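Local coordinates for ARO (armadillo repeats only protein) (Plasmodium falciparum Santa Lucia, PDB 5EWP) that probably helps translocate rhoptries to the apical pole of the malaria parasite and attach them there, through a protein-binding scaffold of armadillo repeats, at residues A[219-232]-A[239-251]. Sequence-based numbering, arbitrary orientation.
Sequences VKNSNSIKNLKTLQ and LAEASNVLLLRLT
Leu250 pushes its isobutyl group among Val219, Lys220, Ser224 and Ile225, a knob-into-hole contact in the antiparallel helical hairpin that closes the C-terminal end of the armadillo solenoid. The N-to-C directions of segments 224-231 and 239-250 are 150° apart, their axes 8.6 Å apart at closest approach. CG of Leu250 stands anti to its carbonyl carbon (chi1 -60°) and chi2 (171°) parts the methyls: CD2 lies 3.8 Å from Val219 CG1, while CD1 turns to Ser224 and, past the hole, to Leu228 CD1. Leu228 is the reciprocal knob, set among Ser243, Leu246, Leu247 and Leu250; its CD1 approaches Leu246 CG to 3.6 Å, the two side chains crossing at about a right angle. Leu247 spreads along the more open flank, CD1 against Ile225 CG2 at 3.7 Å and CD2 against Lys229 CG and the extended side chain of Gln232. Toward the turn between the helices, Ser243 packs its OG against Leu231 CB and its CB against the backbone N of Gln232; Leu239 and Ser243 also touch Ile198, so helix 192-205 packs against this end of the hairpin. At the other end, Val219 O is gripped from opposite faces of its carbonyl plane by Ser222 OG and Ser224 OG, each at 2.7 Å, in the bend between helices 213-220 and 224-231, where Ser222 OG also accepts from Ser224 N in an ST turn. Ser224 OG also sits 3.3 Å from Leu250 CD1.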
# COMPACT_ATOMS: atom_id res chain seq x y z
N VAL A 219 -16.00 -13.92 -0.24
CA VAL A 219 -16.34 -12.76 -1.04
C VAL A 219 -17.85 -12.69 -1.29
O VAL A 219 -18.43 -11.61 -1.37
CB VAL A 219 -15.56 -12.76 -2.37
CG1 VAL A 219 -15.95 -11.57 -3.23
CG2 VAL A 219 -14.06 -12.77 -2.10
N LYS A 220 -18.49 -13.86 -1.36
CA LYS A 220 -19.95 -13.90 -1.48
C LYS A 220 -20.60 -13.33 -0.23
O LYS A 220 -21.60 -12.61 -0.32
CB LYS A 220 -20.44 -15.33 -1.71
CG LYS A 220 -20.24 -15.84 -3.13
CD LYS A 220 -20.73 -17.28 -3.26
CE LYS A 220 -20.62 -17.77 -4.69
NZ LYS A 220 -21.13 -19.17 -4.86
N ASN A 221 -20.03 -13.64 0.93
CA ASN A 221 -20.57 -13.14 2.18
C ASN A 221 -20.14 -11.71 2.44
O ASN A 221 -19.55 -11.40 3.48
CB ASN A 221 -20.14 -14.03 3.35
CG ASN A 221 -20.66 -15.46 3.22
OD1 ASN A 221 -21.68 -15.70 2.59
ND2 ASN A 221 -19.94 -16.40 3.83
N SER A 222 -20.44 -10.82 1.49
CA SER A 222 -20.10 -9.41 1.60
C SER A 222 -20.98 -8.58 0.68
O SER A 222 -21.86 -9.12 0.01
CB SER A 222 -18.62 -9.17 1.25
OG SER A 222 -18.43 -9.23 -0.16
N ASN A 223 -20.72 -7.28 0.62
CA ASN A 223 -21.46 -6.39 -0.28
C ASN A 223 -20.96 -6.44 -1.71
O ASN A 223 -21.25 -5.55 -2.50
CB ASN A 223 -21.39 -4.94 0.20
CG ASN A 223 -22.20 -4.69 1.44
OD1 ASN A 223 -21.78 -3.96 2.33
ND2 ASN A 223 -23.37 -5.32 1.52
N SER A 224 -20.18 -7.48 -2.04
CA SER A 224 -19.54 -7.54 -3.35
C SER A 224 -20.54 -7.50 -4.50
O SER A 224 -20.43 -6.67 -5.39
CB SER A 224 -18.67 -8.80 -3.47
OG SER A 224 -19.44 -9.99 -3.33
N ILE A 225 -21.52 -8.40 -4.45
CA ILE A 225 -22.50 -8.51 -5.53
C ILE A 225 -23.28 -7.21 -5.70
O ILE A 225 -23.43 -6.71 -6.82
CB ILE A 225 -23.47 -9.68 -5.28
CG1 ILE A 225 -22.71 -11.01 -5.41
CG2 ILE A 225 -24.64 -9.64 -6.24
CD1 ILE A 225 -23.50 -12.21 -4.97
N LYS A 226 -23.74 -6.65 -4.59
CA LYS A 226 -24.39 -5.35 -4.59
C LYS A 226 -23.53 -4.28 -5.26
O LYS A 226 -24.00 -3.56 -6.15
CB LYS A 226 -24.71 -4.91 -3.15
CG LYS A 226 -25.18 -3.47 -3.03
CD LYS A 226 -25.38 -3.10 -1.58
CE LYS A 226 -25.67 -1.60 -1.43
NZ LYS A 226 -25.37 -1.14 -0.05
N ASN A 227 -22.27 -4.18 -4.84
CA ASN A 227 -21.40 -3.13 -5.36
C ASN A 227 -21.05 -3.36 -6.81
O ASN A 227 -20.98 -2.41 -7.60
CB ASN A 227 -20.12 -3.01 -4.52
CG ASN A 227 -20.38 -2.54 -3.11
OD1 ASN A 227 -21.47 -2.07 -2.79
ND2 ASN A 227 -19.38 -2.66 -2.25
N LEU A 228 -20.82 -4.62 -7.16
CA LEU A 228 -20.49 -5.00 -8.52
C LEU A 228 -21.63 -4.70 -9.48
O LEU A 228 -21.40 -4.25 -10.60
CB LEU A 228 -20.11 -6.49 -8.59
CG LEU A 228 -18.74 -6.81 -7.99
CD1 LEU A 228 -18.52 -8.31 -7.92
CD2 LEU A 228 -17.65 -6.16 -8.81
N LYS A 229 -22.86 -4.95 -9.04
CA LYS A 229 -24.03 -4.63 -9.86
C LYS A 229 -24.08 -3.13 -10.18
O LYS A 229 -24.41 -2.74 -11.31
CB LYS A 229 -25.33 -5.06 -9.16
CG LYS A 229 -25.70 -6.51 -9.42
CD LYS A 229 -26.75 -6.99 -8.44
CE LYS A 229 -27.12 -8.44 -8.69
NZ LYS A 229 -28.06 -8.96 -7.65
N THR A 230 -23.73 -2.31 -9.20
CA THR A 230 -23.65 -0.86 -9.41
C THR A 230 -22.55 -0.50 -10.40
O THR A 230 -22.73 0.36 -11.25
CB THR A 230 -23.42 -0.12 -8.08
OG1 THR A 230 -24.52 -0.36 -7.20
CG2 THR A 230 -23.31 1.38 -8.31
N LEU A 231 -21.40 -1.16 -10.27
CA LEU A 231 -20.27 -0.87 -11.15
C LEU A 231 -20.51 -1.28 -12.61
O LEU A 231 -20.05 -0.59 -13.53
CB LEU A 231 -19.00 -1.56 -10.63
CG LEU A 231 -18.35 -0.97 -9.38
CD1 LEU A 231 -17.09 -1.76 -9.02
CD2 LEU A 231 -18.03 0.50 -9.57
N GLN A 232 -21.22 -2.38 -12.83
CA GLN A 232 -21.37 -2.88 -14.20
C GLN A 232 -22.30 -2.03 -15.08
O GLN A 232 -22.56 -2.39 -16.22
CB GLN A 232 -21.88 -4.32 -14.19
CG GLN A 232 -23.25 -4.50 -13.60
CD GLN A 232 -23.80 -5.89 -13.87
OE1 GLN A 232 -23.07 -6.78 -14.30
NE2 GLN A 232 -25.09 -6.08 -13.60
N LEU A 239 -14.12 -1.31 -16.89
CA LEU A 239 -14.70 -1.45 -15.57
C LEU A 239 -16.01 -2.24 -15.62
O LEU A 239 -16.26 -3.10 -14.78
CB LEU A 239 -14.94 -0.08 -14.93
CG LEU A 239 -15.65 -0.10 -13.57
CD1 LEU A 239 -14.89 -0.94 -12.54
CD2 LEU A 239 -15.86 1.32 -13.09
N ALA A 240 -16.82 -1.98 -16.64
CA ALA A 240 -18.12 -2.62 -16.77
C ALA A 240 -17.95 -4.10 -17.07
O ALA A 240 -18.64 -4.95 -16.49
CB ALA A 240 -18.93 -1.95 -17.84
N GLU A 241 -17.03 -4.41 -17.97
CA GLU A 241 -16.69 -5.79 -18.28
C GLU A 241 -16.10 -6.55 -17.09
O GLU A 241 -16.52 -7.67 -16.81
CB GLU A 241 -15.72 -5.84 -19.47
N ALA A 242 -15.14 -5.94 -16.40
CA ALA A 242 -14.49 -6.58 -15.26
C ALA A 242 -15.50 -6.87 -14.16
O ALA A 242 -15.49 -7.95 -13.55
CB ALA A 242 -13.35 -5.72 -14.73
N SER A 243 -16.38 -5.91 -13.93
CA SER A 243 -17.43 -6.03 -12.92
C SER A 243 -18.37 -7.17 -13.28
O SER A 243 -18.73 -7.98 -12.42
CB SER A 243 -18.22 -4.73 -12.80
OG SER A 243 -17.35 -3.61 -12.77
N ASN A 244 -18.76 -7.23 -14.55
CA ASN A 244 -19.59 -8.31 -15.04
C ASN A 244 -18.94 -9.67 -14.80
O ASN A 244 -19.59 -10.60 -14.33
CB ASN A 244 -19.90 -8.12 -16.52
CG ASN A 244 -21.06 -8.99 -16.99
OD1 ASN A 244 -22.02 -9.22 -16.25
ND2 ASN A 244 -20.98 -9.46 -18.23
N VAL A 245 -17.65 -9.77 -15.13
CA VAL A 245 -16.90 -11.02 -14.99
C VAL A 245 -16.86 -11.54 -13.55
O VAL A 245 -17.14 -12.72 -13.30
CB VAL A 245 -15.46 -10.86 -15.51
CG1 VAL A 245 -14.63 -12.09 -15.16
CG2 VAL A 245 -15.46 -10.63 -17.01
N LEU A 246 -16.51 -10.67 -12.60
CA LEU A 246 -16.45 -11.10 -11.20
C LEU A 246 -17.85 -11.40 -10.68
O LEU A 246 -18.03 -12.35 -9.91
CB LEU A 246 -15.77 -10.05 -10.33
CG LEU A 246 -15.68 -10.36 -8.82
CD1 LEU A 246 -15.06 -11.72 -8.54
CD2 LEU A 246 -14.90 -9.27 -8.10
N LEU A 247 -18.82 -10.61 -11.12
CA LEU A 247 -20.21 -10.79 -10.71
C LEU A 247 -20.71 -12.19 -11.06
O LEU A 247 -21.25 -12.89 -10.21
CB LEU A 247 -21.10 -9.73 -11.36
CG LEU A 247 -22.52 -9.57 -10.83
CD1 LEU A 247 -22.52 -9.42 -9.32
CD2 LEU A 247 -23.19 -8.38 -11.48
N LEU A 248 -20.48 -12.59 -12.31
CA LEU A 248 -20.85 -13.92 -12.78
C LEU A 248 -20.24 -15.02 -11.92
O LEU A 248 -20.87 -16.06 -11.69
CB LEU A 248 -20.41 -14.11 -14.24
CG LEU A 248 -21.06 -13.20 -15.28
CD1 LEU A 248 -20.53 -13.52 -16.68
CD2 LEU A 248 -22.58 -13.30 -15.23
N ARG A 249 -19.02 -14.81 -11.46
CA ARG A 249 -18.33 -15.80 -10.64
C ARG A 249 -19.00 -15.99 -9.29
O ARG A 249 -19.05 -17.10 -8.75
CB ARG A 249 -16.86 -15.40 -10.44
CG ARG A 249 -16.01 -16.50 -9.85
CD ARG A 249 -14.60 -16.03 -9.52
NE ARG A 249 -13.78 -15.77 -10.70
CZ ARG A 249 -13.14 -16.71 -11.39
NH1 ARG A 249 -13.26 -17.98 -11.06
NH2 ARG A 249 -12.40 -16.37 -12.45
N LEU A 250 -19.52 -14.89 -8.74
CA LEU A 250 -20.12 -14.90 -7.41
C LEU A 250 -21.59 -15.27 -7.43
O LEU A 250 -22.15 -15.65 -6.41
CB LEU A 250 -19.96 -13.52 -6.76
CG LEU A 250 -18.53 -13.01 -6.56
CD1 LEU A 250 -18.54 -11.55 -6.11
CD2 LEU A 250 -17.79 -13.88 -5.56
N THR A 251 -22.22 -15.12 -8.59
CA THR A 251 -23.63 -15.46 -8.76
C THR A 251 -23.83 -16.94 -9.13
O THR A 251 -23.26 -17.43 -10.11
CB THR A 251 -24.30 -14.56 -9.81
OG1 THR A 251 -23.61 -14.67 -11.06
CG2 THR A 251 -24.27 -13.12 -9.36